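Local coordinates for vacuolar aminopeptidase 1 (Saccharomyces cerevisiae, PDB 5JGF), which removes N-terminal amino acids, preferably neutral or hydrophobic ones, from peptides in the vacuole as a zinc-dependent dodecamer, and is the major cargo of the Cvt pathway, at residues V345-N350 against Q401-K406; R260-L265 against L435-I440; S418-S421 against R426-D429; I369-D374 against V384-V389; E9-E14 against K447-G452. One frame throughout, in Å; residues are numbered along the deposited sequence.

Contact 1 of 5, residues V345-N350 against Q401-K406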
# COMPACT_ATOMS: atom_id res chain seq x y z
N VAL D 345 10.49 8.13 41.21
CA VAL D 345 11.28 8.94 40.30
C VAL D 345 10.47 9.42 39.11
O VAL D 345 9.58 8.72 38.63
CB VAL D 345 12.51 8.16 39.78
CG1 VAL D 345 13.46 7.87 40.93
CG2 VAL D 345 12.05 6.85 39.13
N ASN D 346 10.76 10.64 38.65
CA ASN D 346 10.09 11.17 37.48
C ASN D 346 11.17 11.51 36.46
O ASN D 346 12.34 11.18 36.65
CB ASN D 346 9.21 12.39 37.81
CG ASN D 346 9.76 13.22 38.94
OD1 ASN D 346 10.95 13.49 39.01
ND2 ASN D 346 8.87 13.66 39.84
N HIS D 347 10.79 12.18 35.38
CA HIS D 347 11.74 12.44 34.30
C HIS D 347 12.52 13.74 34.23
O HIS D 347 11.94 14.82 34.13
CB HIS D 347 11.01 12.26 32.96
CG HIS D 347 10.27 10.96 32.85
ND1 HIS D 347 10.90 9.76 32.64
CD2 HIS D 347 8.94 10.69 32.93
CE1 HIS D 347 9.99 8.79 32.60
NE2 HIS D 347 8.80 9.34 32.77
N LEU D 348 13.84 13.62 34.24
CA LEU D 348 14.70 14.79 34.09
C LEU D 348 14.61 15.19 32.62
O LEU D 348 14.44 14.33 31.75
CB LEU D 348 16.16 14.44 34.38
CG LEU D 348 16.70 14.55 35.80
CD1 LEU D 348 18.15 14.08 35.82
CD2 LEU D 348 16.60 16.00 36.28
N TYR D 349 14.71 16.48 32.36
CA TYR D 349 14.69 16.97 30.99
C TYR D 349 15.85 16.31 30.24
O TYR D 349 16.99 16.32 30.72
CB TYR D 349 14.90 18.48 30.98
CG TYR D 349 14.93 19.11 29.61
CD1 TYR D 349 13.75 19.28 28.87
CD2 TYR D 349 16.13 19.54 29.05
CE1 TYR D 349 13.78 19.88 27.61
CE2 TYR D 349 16.16 20.14 27.78
CZ TYR D 349 14.98 20.30 27.07
OH TYR D 349 15.00 20.90 25.83
N ASN D 350 15.57 15.73 29.08
CA ASN D 350 16.63 15.12 28.26
C ASN D 350 16.80 16.11 27.11
O ASN D 350 15.92 16.23 26.26
CB ASN D 350 16.20 13.76 27.71
CG ASN D 350 17.31 13.07 26.93
OD1 ASN D 350 18.06 13.73 26.21
ND2 ASN D 350 17.41 11.75 27.06
N GLN D 401 10.54 21.36 41.95
CA GLN D 401 10.44 21.43 40.49
C GLN D 401 9.13 20.78 40.06
O GLN D 401 8.45 20.15 40.87
CB GLN D 401 11.61 20.70 39.84
CG GLN D 401 12.97 21.09 40.39
CD GLN D 401 14.10 20.58 39.53
OE1 GLN D 401 14.41 21.16 38.49
NE2 GLN D 401 14.71 19.49 39.96
N TYR D 402 8.80 20.92 38.78
CA TYR D 402 7.56 20.36 38.25
C TYR D 402 7.77 19.42 37.08
O TYR D 402 8.69 19.60 36.28
CB TYR D 402 6.65 21.46 37.70
CG TYR D 402 5.94 22.37 38.67
CD1 TYR D 402 5.95 22.13 40.04
CD2 TYR D 402 5.21 23.46 38.19
CE1 TYR D 402 5.24 22.96 40.92
CE2 TYR D 402 4.51 24.29 39.05
CZ TYR D 402 4.52 24.04 40.41
OH TYR D 402 3.80 24.87 41.23
N PHE D 403 6.91 18.42 36.98
CA PHE D 403 6.90 17.53 35.83
C PHE D 403 5.46 17.17 35.49
O PHE D 403 4.71 16.70 36.34
CB PHE D 403 7.69 16.23 36.01
CG PHE D 403 7.59 15.33 34.80
CD1 PHE D 403 6.57 14.38 34.70
CD2 PHE D 403 8.41 15.53 33.70
CE1 PHE D 403 6.37 13.65 33.52
CE2 PHE D 403 8.23 14.81 32.51
CZ PHE D 403 7.21 13.87 32.42
N GLN D 404 5.09 17.44 34.24
CA GLN D 404 3.77 17.12 33.71
C GLN D 404 4.01 16.85 32.23
O GLN D 404 4.90 17.45 31.63
CB GLN D 404 2.78 18.28 33.88
CG GLN D 404 1.38 17.95 33.32
CD GLN D 404 0.29 18.90 33.81
OE1 GLN D 404 0.24 19.24 34.99
NE2 GLN D 404 -0.58 19.32 32.90
N ILE D 405 3.24 15.94 31.65
CA ILE D 405 3.42 15.60 30.23
C ILE D 405 2.78 16.63 29.32
O ILE D 405 1.89 17.38 29.73
CB ILE D 405 2.78 14.23 29.90
CG1 ILE D 405 1.27 14.29 30.14
CG2 ILE D 405 3.42 13.13 30.74
CD1 ILE D 405 0.50 13.12 29.53
N LYS D 406 3.24 16.68 28.07
CA LYS D 406 2.65 17.59 27.10
C LYS D 406 1.29 16.98 26.79
O LYS D 406 1.10 15.77 26.95
CB LYS D 406 3.51 17.65 25.83
CG LYS D 406 4.89 18.26 26.07
CD LYS D 406 5.75 18.27 24.81
CE LYS D 406 5.17 19.14 23.72
NZ LYS D 406 6.10 19.28 22.56
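H347 sets its CG anti to its carbonyl carbon (chi1 -51°), and F403 sets its CG anti to the backbone N (chi1 177°). These torsions bring the two rings together. The imidazole turns an edge to the phenyl face in an offset edge-to-face pair, with centroids 5.3 Å apart and planes at 62°. The CD2 corner of H347 does the touching, 3.7 Å from F403 CZ. H347 CB reaches F403 CE2 at 3.8 Å. The phenyl ring also lies against the H347 backbone. H347 N sits over one ring face, and H347 O is 3.6 Å from F403 CD2. Both backbone atoms are buried and have no hydrogen-bond partner in the model. An alanine in place of F403 would probably open a gap beside the imidazole and leave it freer to turn. F403 also packs on T370 of the neighbouring strand. H347 meets H169 and F170 of a second subunit, so its ring lies at a subunit boundary. Its side chain is about 8 Å from a zinc ion. H347 probably binds substrate; at the end of strand 339-347 it lies beside the dinuclear zinc site of this M18 aminopeptidase, and F403 packs behind it.

Contact 2 of 5, residues R260-L265 against L435-I440. With ZN (zinc ion), chain L; ZN (zinc ion), chain K.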
# COMPACT_ATOMS: atom_id res chain seq x y z
N ARG D 260 19.16 0.50 38.13
CA ARG D 260 18.02 0.36 39.02
C ARG D 260 17.66 1.58 39.89
O ARG D 260 17.27 1.42 41.04
CB ARG D 260 18.27 -0.88 39.89
CG ARG D 260 18.71 -2.11 39.06
CD ARG D 260 19.06 -3.34 39.90
NE ARG D 260 20.29 -3.19 40.69
CZ ARG D 260 21.52 -3.44 40.24
NH1 ARG D 260 22.56 -3.27 41.05
NH2 ARG D 260 21.72 -3.86 39.00
N LEU D 261 17.78 2.78 39.33
CA LEU D 261 17.44 4.00 40.06
C LEU D 261 15.94 4.07 40.37
O LEU D 261 15.53 4.54 41.42
CB LEU D 261 17.87 5.24 39.26
CG LEU D 261 19.36 5.48 39.02
CD1 LEU D 261 19.55 6.85 38.36
CD2 LEU D 261 20.12 5.44 40.35
N ASP D 262 15.12 3.60 39.43
CA ASP D 262 13.67 3.58 39.60
C ASP D 262 13.31 2.27 40.31
O ASP D 262 13.45 1.20 39.71
CB ASP D 262 13.04 3.61 38.20
CG ASP D 262 11.52 3.55 38.22
OD1 ASP D 262 10.91 3.57 39.31
OD2 ASP D 262 10.91 3.51 37.13
N ASP D 263 12.87 2.29 41.57
CA ASP D 263 12.68 3.50 42.39
C ASP D 263 13.52 3.40 43.68
O ASP D 263 13.14 3.91 44.73
CB ASP D 263 11.17 3.62 42.71
CG ASP D 263 10.81 4.88 43.49
OD1 ASP D 263 11.45 5.93 43.29
OD2 ASP D 263 9.86 4.84 44.31
N ARG D 264 14.67 2.74 43.61
CA ARG D 264 15.52 2.59 44.79
C ARG D 264 16.17 3.92 45.15
O ARG D 264 16.67 4.11 46.26
CB ARG D 264 16.56 1.49 44.53
CG ARG D 264 15.89 0.11 44.50
CD ARG D 264 16.71 -1.00 43.87
NE ARG D 264 15.86 -2.19 43.77
CZ ARG D 264 16.25 -3.37 43.29
NH1 ARG D 264 17.49 -3.54 42.87
NH2 ARG D 264 15.39 -4.38 43.23
N LEU D 265 16.16 4.86 44.20
CA LEU D 265 16.71 6.19 44.45
C LEU D 265 15.84 6.88 45.51
O LEU D 265 16.35 7.39 46.52
CB LEU D 265 16.72 7.01 43.15
CG LEU D 265 17.15 8.48 43.19
CD1 LEU D 265 18.50 8.63 43.88
CD2 LEU D 265 17.21 9.00 41.75
N LEU D 435 17.31 10.61 34.42
CA LEU D 435 17.35 10.47 32.97
C LEU D 435 17.27 8.98 32.69
O LEU D 435 17.58 8.16 33.56
CB LEU D 435 18.68 10.98 32.41
CG LEU D 435 18.91 12.49 32.26
CD1 LEU D 435 20.38 12.74 31.93
CD2 LEU D 435 18.01 13.04 31.17
N SER D 436 16.83 8.64 31.48
CA SER D 436 16.79 7.25 31.05
C SER D 436 16.08 6.26 31.97
O SER D 436 16.59 5.17 32.23
CB SER D 436 18.22 6.76 30.82
OG SER D 436 18.97 7.71 30.07
N MET D 437 14.90 6.63 32.46
CA MET D 437 14.16 5.73 33.34
C MET D 437 13.94 4.41 32.60
O MET D 437 13.68 4.39 31.39
CB MET D 437 12.82 6.36 33.71
CG MET D 437 12.17 5.73 34.93
SD MET D 437 10.60 6.50 35.31
CE MET D 437 11.13 8.16 35.77
N HIS D 438 14.07 3.30 33.33
CA HIS D 438 13.89 1.95 32.81
C HIS D 438 15.02 1.41 31.94
O HIS D 438 14.92 0.32 31.38
CB HIS D 438 12.56 1.80 32.07
CG HIS D 438 11.38 1.77 32.99
ND1 HIS D 438 10.11 1.43 32.57
CD2 HIS D 438 11.27 2.03 34.32
CE1 HIS D 438 9.28 1.49 33.59
NE2 HIS D 438 9.96 1.85 34.66
N SER D 439 16.10 2.17 31.81
CA SER D 439 17.25 1.69 31.07
C SER D 439 17.93 0.72 32.04
O SER D 439 17.55 0.64 33.21
CB SER D 439 18.22 2.83 30.76
OG SER D 439 19.47 2.31 30.32
N ILE D 440 18.93 -0.01 31.58
CA ILE D 440 19.64 -0.92 32.47
C ILE D 440 20.62 -0.08 33.30
O ILE D 440 21.06 -0.49 34.38
CB ILE D 440 20.38 -2.03 31.69
CG1 ILE D 440 20.83 -3.12 32.67
CG2 ILE D 440 21.57 -1.44 30.93
CD1 ILE D 440 21.44 -4.34 32.01
ZN ZN L . 9.39 2.25 36.69
ZN ZN K . 8.97 3.90 39.60
O HOH W 1 18.60 1.70 35.49
O HOH W 2 15.92 3.20 36.12
O HOH W 3 9.01 5.80 38.10
O HOH W 4 8.00 2.82 38.16
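D262 and H438 meet through a zinc ion, and this is the tight part of the contact. D262 OD2 binds the chain L zinc ion at 2.0 Å, and H438 NE2 binds the same ion at 2.1 Å. The two ligand atoms are close because they share the metal; they are not hydrogen-bonded. The carboxylate and imidazole planes differ by 14°. D262 has its CG anti to the backbone N (chi1 178°), which points the carboxylate at both metals. Its other oxygen, OD1, binds the chain K zinc ion at 2.0 Å, so the carboxylate bridges the pair. M437 packs on OD2, with its CG 3.4 Å from D262 OD2. H91 and D344 complete the ligands of one ion, and E299 adds to the other.

The other end is looser, and two waters bridge it. The nearest approach there, R260 N to I440 O, is 4.3 Å. One water accepts from R260 N at 3.0 Å and donates to S439 O. A second water joins D262 N to H438 N by weak bonds. The R260 guanidinium turns to I19 O and D242 O.

Water 4 is bound to both ions, 2.1 Å from the chain L zinc ion. A bridging carboxylate with a bridging water is the mark of a co-catalytic dizinc centre. The water's position is consistent with the role of nucleophile in peptide hydrolysis.

Contact 3 of 5, residues S418-S421 against R426-D429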
# COMPACT_ATOMS: atom_id res chain seq x y z
N SER D 418 -3.50 4.62 43.87
CA SER D 418 -3.91 3.45 44.63
C SER D 418 -3.90 3.76 46.13
O SER D 418 -4.88 3.49 46.83
CB SER D 418 -2.98 2.26 44.36
OG SER D 418 -3.12 1.79 43.03
N LEU D 419 -2.80 4.33 46.62
CA LEU D 419 -2.71 4.65 48.05
C LEU D 419 -3.77 5.68 48.47
O LEU D 419 -4.39 5.54 49.52
CB LEU D 419 -1.31 5.16 48.40
CG LEU D 419 -0.16 4.16 48.22
CD1 LEU D 419 1.14 4.80 48.69
CD2 LEU D 419 -0.45 2.89 49.01
N ALA D 420 -3.98 6.70 47.64
CA ALA D 420 -4.96 7.73 47.95
C ALA D 420 -6.38 7.16 48.01
O ALA D 420 -7.15 7.48 48.92
CB ALA D 420 -4.90 8.84 46.90
N SER D 421 -6.72 6.31 47.05
CA SER D 421 -8.04 5.70 46.99
C SER D 421 -8.27 4.71 48.12
O SER D 421 -9.35 4.66 48.71
CB SER D 421 -8.23 4.98 45.65
OG SER D 421 -8.07 5.89 44.57
N ARG D 426 -5.11 12.49 51.48
CA ARG D 426 -4.54 13.34 50.45
C ARG D 426 -3.15 12.78 50.16
O ARG D 426 -2.33 12.59 51.06
CB ARG D 426 -4.46 14.78 50.94
CG ARG D 426 -3.73 15.72 50.00
CD ARG D 426 -4.12 17.17 50.26
NE ARG D 426 -5.39 17.53 49.64
CZ ARG D 426 -6.43 18.04 50.30
NH1 ARG D 426 -7.54 18.34 49.64
NH2 ARG D 426 -6.37 18.23 51.61
N THR D 427 -2.89 12.51 48.88
CA THR D 427 -1.63 11.93 48.45
C THR D 427 -0.95 12.82 47.41
O THR D 427 -1.61 13.35 46.52
CB THR D 427 -1.88 10.53 47.86
OG1 THR D 427 -2.48 9.70 48.86
CG2 THR D 427 -0.59 9.90 47.36
N ILE D 428 0.36 12.97 47.55
CA ILE D 428 1.14 13.80 46.64
C ILE D 428 2.20 12.98 45.93
O ILE D 428 3.07 12.38 46.57
CB ILE D 428 1.83 14.94 47.43
CG1 ILE D 428 0.78 15.69 48.25
CG2 ILE D 428 2.55 15.88 46.47
CD1 ILE D 428 1.32 16.33 49.50
N ASP D 429 2.13 12.94 44.60
CA ASP D 429 3.11 12.21 43.82
C ASP D 429 4.27 13.14 43.50
O ASP D 429 4.08 14.23 42.97
CB ASP D 429 2.49 11.68 42.52
CG ASP D 429 1.84 10.32 42.71
OD1 ASP D 429 2.58 9.32 42.84
OD2 ASP D 429 0.60 10.25 42.72
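T427 faces A420 across a short helix-to-strand turn, and its side chain can be followed outward. T427 CB comes first and lies 3.6 Å from A420 CB. The branch then divides. OG1 is anti to the carbonyl carbon of T427 (chi1 -60°), and this turns it to the helix. There it presses on the alanine, with T427 OG1 3.2 Å from A420 CB and 3.3 Å from A420 CA. These are tight contacts between an oxygen and carbon atoms. The same T427 OG1 is 4.2 Å from L419 C, the carbonyl carbon just before A420. Its polar need is met by a hydrogen bond to A425 O, just before the strand. The hydroxyl is therefore folded back on its own chain while its flank rests on A420.

The segments are the middle of helix 416-423 and the start of strand 426-434. Helix and strand follow each other almost directly and pack one on the other. The strand runs inside the mixed sheet of the catalytic alpha/beta fold, parallel to strand 339-347 and antiparallel to strand 369-372.

The methyl CG2 takes the position anti to the backbone N. T427 CG2 lies farther from the helix, 4.5 Å from A420 CB. The T427 side chain also touches I340 and A380. A420 packs on A380 too, and on R305 of a third subunit. L419 sends its side chain to I340 and A308.

Contact 4 of 5, residues I369-D374 against V384-V389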
# COMPACT_ATOMS: atom_id res chain seq x y z
N ILE D 369 13.59 18.21 44.82
CA ILE D 369 12.51 17.26 44.55
C ILE D 369 11.63 17.76 43.41
O ILE D 369 11.49 18.96 43.19
CB ILE D 369 11.65 17.05 45.83
CG1 ILE D 369 10.95 15.69 45.78
CG2 ILE D 369 10.63 18.18 45.98
CD1 ILE D 369 11.89 14.51 45.99
N THR D 370 11.02 16.82 42.68
CA THR D 370 10.15 17.18 41.57
C THR D 370 8.73 16.71 41.82
O THR D 370 8.49 15.54 42.10
CB THR D 370 10.66 16.56 40.24
OG1 THR D 370 11.94 17.11 39.94
CG2 THR D 370 9.69 16.89 39.10
N LEU D 371 7.80 17.64 41.73
CA LEU D 371 6.39 17.35 41.94
C LEU D 371 5.85 16.77 40.63
O LEU D 371 6.10 17.31 39.55
CB LEU D 371 5.66 18.64 42.30
CG LEU D 371 4.51 18.62 43.31
CD1 LEU D 371 4.88 17.80 44.54
CD2 LEU D 371 4.20 20.06 43.69
N SER D 372 5.13 15.65 40.72
CA SER D 372 4.55 15.01 39.54
C SER D 372 3.09 15.42 39.44
O SER D 372 2.29 15.13 40.33
CB SER D 372 4.66 13.49 39.65
OG SER D 372 6.01 13.06 39.65
N LEU D 373 2.76 16.11 38.36
CA LEU D 373 1.41 16.61 38.16
C LEU D 373 0.76 16.04 36.91
O LEU D 373 1.40 15.92 35.87
CB LEU D 373 1.45 18.14 38.05
CG LEU D 373 2.10 18.88 39.22
CD1 LEU D 373 3.07 19.92 38.70
CD2 LEU D 373 1.01 19.52 40.08
N ASP D 374 -0.52 15.69 37.03
CA ASP D 374 -1.28 15.15 35.90
C ASP D 374 -2.76 15.36 36.15
O ASP D 374 -3.29 14.96 37.19
CB ASP D 374 -1.01 13.66 35.72
CG ASP D 374 -1.65 13.13 34.46
OD1 ASP D 374 -1.09 13.40 33.38
OD2 ASP D 374 -2.70 12.47 34.55
N VAL D 384 -4.22 21.34 46.85
CA VAL D 384 -3.84 21.52 48.25
C VAL D 384 -2.50 20.85 48.52
O VAL D 384 -1.64 21.40 49.20
CB VAL D 384 -4.91 20.92 49.20
CG1 VAL D 384 -4.41 20.93 50.64
CG2 VAL D 384 -6.19 21.73 49.09
N GLY D 385 -2.31 19.65 47.96
CA GLY D 385 -1.06 18.94 48.15
C GLY D 385 0.11 19.69 47.54
O GLY D 385 1.22 19.69 48.08
N THR D 386 -0.13 20.33 46.40
CA THR D 386 0.91 21.10 45.74
C THR D 386 1.30 22.27 46.64
O THR D 386 2.48 22.53 46.87
CB THR D 386 0.43 21.65 44.37
OG1 THR D 386 0.17 20.55 43.49
CG2 THR D 386 1.48 22.55 43.75
N ALA D 387 0.29 22.96 47.17
CA ALA D 387 0.52 24.09 48.05
C ALA D 387 1.27 23.66 49.31
O ALA D 387 2.18 24.34 49.77
CB ALA D 387 -0.82 24.74 48.43
N LEU D 388 0.88 22.51 49.86
CA LEU D 388 1.52 22.00 51.07
C LEU D 388 3.00 21.73 50.86
O LEU D 388 3.83 22.09 51.69
CB LEU D 388 0.81 20.73 51.55
CG LEU D 388 1.43 20.09 52.81
CD1 LEU D 388 0.33 19.49 53.66
CD2 LEU D 388 2.45 19.04 52.41
N VAL D 389 3.33 21.09 49.74
CA VAL D 389 4.73 20.78 49.44
C VAL D 389 5.53 22.06 49.19
O VAL D 389 6.68 22.17 49.60
CB VAL D 389 4.85 19.84 48.22
CG1 VAL D 389 6.30 19.78 47.73
CG2 VAL D 389 4.37 18.45 48.60
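L371 makes the apolar contacts, and its two methyl groups go to different partners on the helix. L371 CD1 lies against V389, 4.0 Å from V389 CG1 and 4.1 Å from V389 CG2. The two side chains slide past each other in opposite directions. L371 CD2 goes to T386 and is 3.7 Å from T386 CG2. This methyl, L371 CD2, also approaches T386 CA at 4.0 Å, so the leucine reaches the helix backbone.

T386 shows a mixed face. Its CG2 is anti to the backbone N and meets L371, while OG1 (chi1 -65°) turns toward L373. L373 CD2 sits 3.7 Å from T386 OG1, with the two side chains at about a right angle. The hydroxyl is hydrogen-bonded to D382 O.

An alanine in place of L371 would probably leave a gap between T386 and V389. Strand 369-372 and helix 383-396 are the first two elements of a beta-alpha-beta unit that ends in strand 400-403. L371 also packs on I428 and L430 of the neighbouring strand 426-434. The chemistry is that of a mostly apolar helix-on-sheet interface, where the T386 hydroxyl is satisfied by D382 O, just ahead of its helix, and not across the contact.

Contact 5 of 5, residues E9-E14 against K447-G452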
# COMPACT_ATOMS: atom_id res chain seq x y z
N GLU D 9 28.39 14.47 48.65
CA GLU D 9 29.28 13.54 47.97
C GLU D 9 29.31 12.20 48.69
O GLU D 9 29.27 11.14 48.06
CB GLU D 9 30.70 14.12 47.92
CG GLU D 9 30.89 15.18 46.85
CD GLU D 9 32.09 16.07 47.14
OE1 GLU D 9 32.97 15.64 47.89
OE2 GLU D 9 32.15 17.22 46.63
N ASP D 10 29.38 12.24 50.01
CA ASP D 10 29.40 11.03 50.81
C ASP D 10 28.11 10.23 50.67
O ASP D 10 28.14 9.01 50.48
CB ASP D 10 29.64 11.37 52.29
CG ASP D 10 31.04 11.88 52.56
OD1 ASP D 10 31.94 11.65 51.71
OD2 ASP D 10 31.26 12.50 53.62
N ILE D 11 26.97 10.90 50.75
CA ILE D 11 25.71 10.19 50.62
C ILE D 11 25.54 9.64 49.20
O ILE D 11 24.96 8.58 49.01
CB ILE D 11 24.50 11.10 51.00
CG1 ILE D 11 23.25 10.24 51.18
CG2 ILE D 11 24.27 12.14 49.92
CD1 ILE D 11 23.40 9.18 52.26
N ALA D 12 26.08 10.35 48.21
CA ALA D 12 26.01 9.89 46.83
C ALA D 12 26.77 8.57 46.72
O ALA D 12 26.32 7.63 46.06
CB ALA D 12 26.61 10.93 45.88
N GLN D 13 27.94 8.51 47.37
CA GLN D 13 28.75 7.29 47.35
C GLN D 13 28.07 6.16 48.10
O GLN D 13 28.12 5.01 47.69
CB GLN D 13 30.13 7.55 47.96
CG GLN D 13 31.09 8.31 47.06
CD GLN D 13 31.29 7.62 45.71
OE1 GLN D 13 31.50 6.41 45.64
NE2 GLN D 13 31.24 8.40 44.64
N GLU D 14 27.43 6.49 49.22
CA GLU D 14 26.72 5.48 50.01
C GLU D 14 25.62 4.88 49.15
O GLU D 14 25.38 3.67 49.18
CB GLU D 14 26.11 6.09 51.27
CG GLU D 14 27.10 6.41 52.38
CD GLU D 14 27.88 5.19 52.84
OE1 GLU D 14 27.27 4.10 52.98
OE2 GLU D 14 29.10 5.31 53.08
N LYS D 447 24.11 15.46 43.21
CA LYS D 447 23.63 16.09 44.44
C LYS D 447 22.19 15.69 44.78
O LYS D 447 21.71 15.95 45.89
CB LYS D 447 23.65 17.63 44.32
CG LYS D 447 24.99 18.32 44.52
CD LYS D 447 24.78 19.81 44.81
CE LYS D 447 23.89 20.01 46.04
NZ LYS D 447 23.86 21.44 46.48
N ASP D 448 21.50 15.07 43.84
CA ASP D 448 20.10 14.71 44.05
C ASP D 448 19.76 13.71 45.16
O ASP D 448 18.69 13.81 45.76
CB ASP D 448 19.48 14.29 42.72
CG ASP D 448 19.18 15.50 41.83
OD1 ASP D 448 19.53 15.49 40.63
OD2 ASP D 448 18.60 16.47 42.35
N VAL D 449 20.64 12.77 45.44
CA VAL D 449 20.37 11.83 46.53
C VAL D 449 20.29 12.66 47.81
O VAL D 449 19.34 12.55 48.59
CB VAL D 449 21.50 10.78 46.68
CG1 VAL D 449 21.24 9.92 47.91
CG2 VAL D 449 21.56 9.90 45.43
N GLY D 450 21.29 13.52 48.01
CA GLY D 450 21.33 14.37 49.19
C GLY D 450 20.18 15.35 49.27
O GLY D 450 19.61 15.57 50.34
N LEU D 451 19.83 15.97 48.14
CA LEU D 451 18.73 16.93 48.14
C LEU D 451 17.42 16.20 48.45
O LEU D 451 16.52 16.77 49.07
CB LEU D 451 18.65 17.63 46.78
CG LEU D 451 19.83 18.57 46.47
CD1 LEU D 451 19.76 19.02 45.02
CD2 LEU D 451 19.79 19.77 47.41
N GLY D 452 17.33 14.94 48.02
CA GLY D 452 16.13 14.16 48.28
C GLY D 452 16.01 13.87 49.77
O GLY D 452 14.95 14.08 50.37
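I11 and V449 cross obliquely, each extending a methyl or methylene group to the other. I11 CG1 is anti to the backbone N (chi1 -166°) and lies 3.9 Å from V449 CG1. The same methyl, V449 CG1, also rests 4.1 Å from I11 O. Both side chains reach across the interface by their CG1 branches.

The other branch of I11, CG2, sits between the backbone N and the carbonyl carbon. This turns I11 CG2 onto the G450 backbone, 3.8 Å from G450 CA and 3.8 Å from G450 N. Glycine makes this close seat possible. A CB at this position would probably be tight, about 3.5 Å from I11 CG2. The backbones approach to 6.2 Å between I11 CA and G450 CA.

The contact is a helix-to-helix packing between the two ends of the chain. Helix 7-21 is the first helix, and helix 448-468 is the last. Both lie against helix 261-278: I11 and V449 touch F268, and V449 also touches L265.

F15, further along helix 7-21, packs on V449 as well. At the start of the C-terminal helix, K447 makes a cation-pi contact with Y8, a residue of the same N-terminal helix that carries I11.

Contact 2 holds the two zinc ions, and contact 1 lies next to it with centres 14 Å apart. They touch directly: M437 CE is 3.4 Å from H347 CE1, and D263 OD1 probably takes a hydrogen bond from V345 N. Contact 4 joins contact 1 through the sheet, where L371 N probably bonds to Q401 O. Contacts 3 and 4, with centres 12 Å apart, share neighbouring strands of the same sheet; I428 CG2 is 3.6 Å from L371 CD1. Contact 3 stays about 12 Å from a zinc ion, measured from the L419 side chain. Contact 5 reaches contact 2 where V449 CG2 meets L265 CD1 at 3.7 Å.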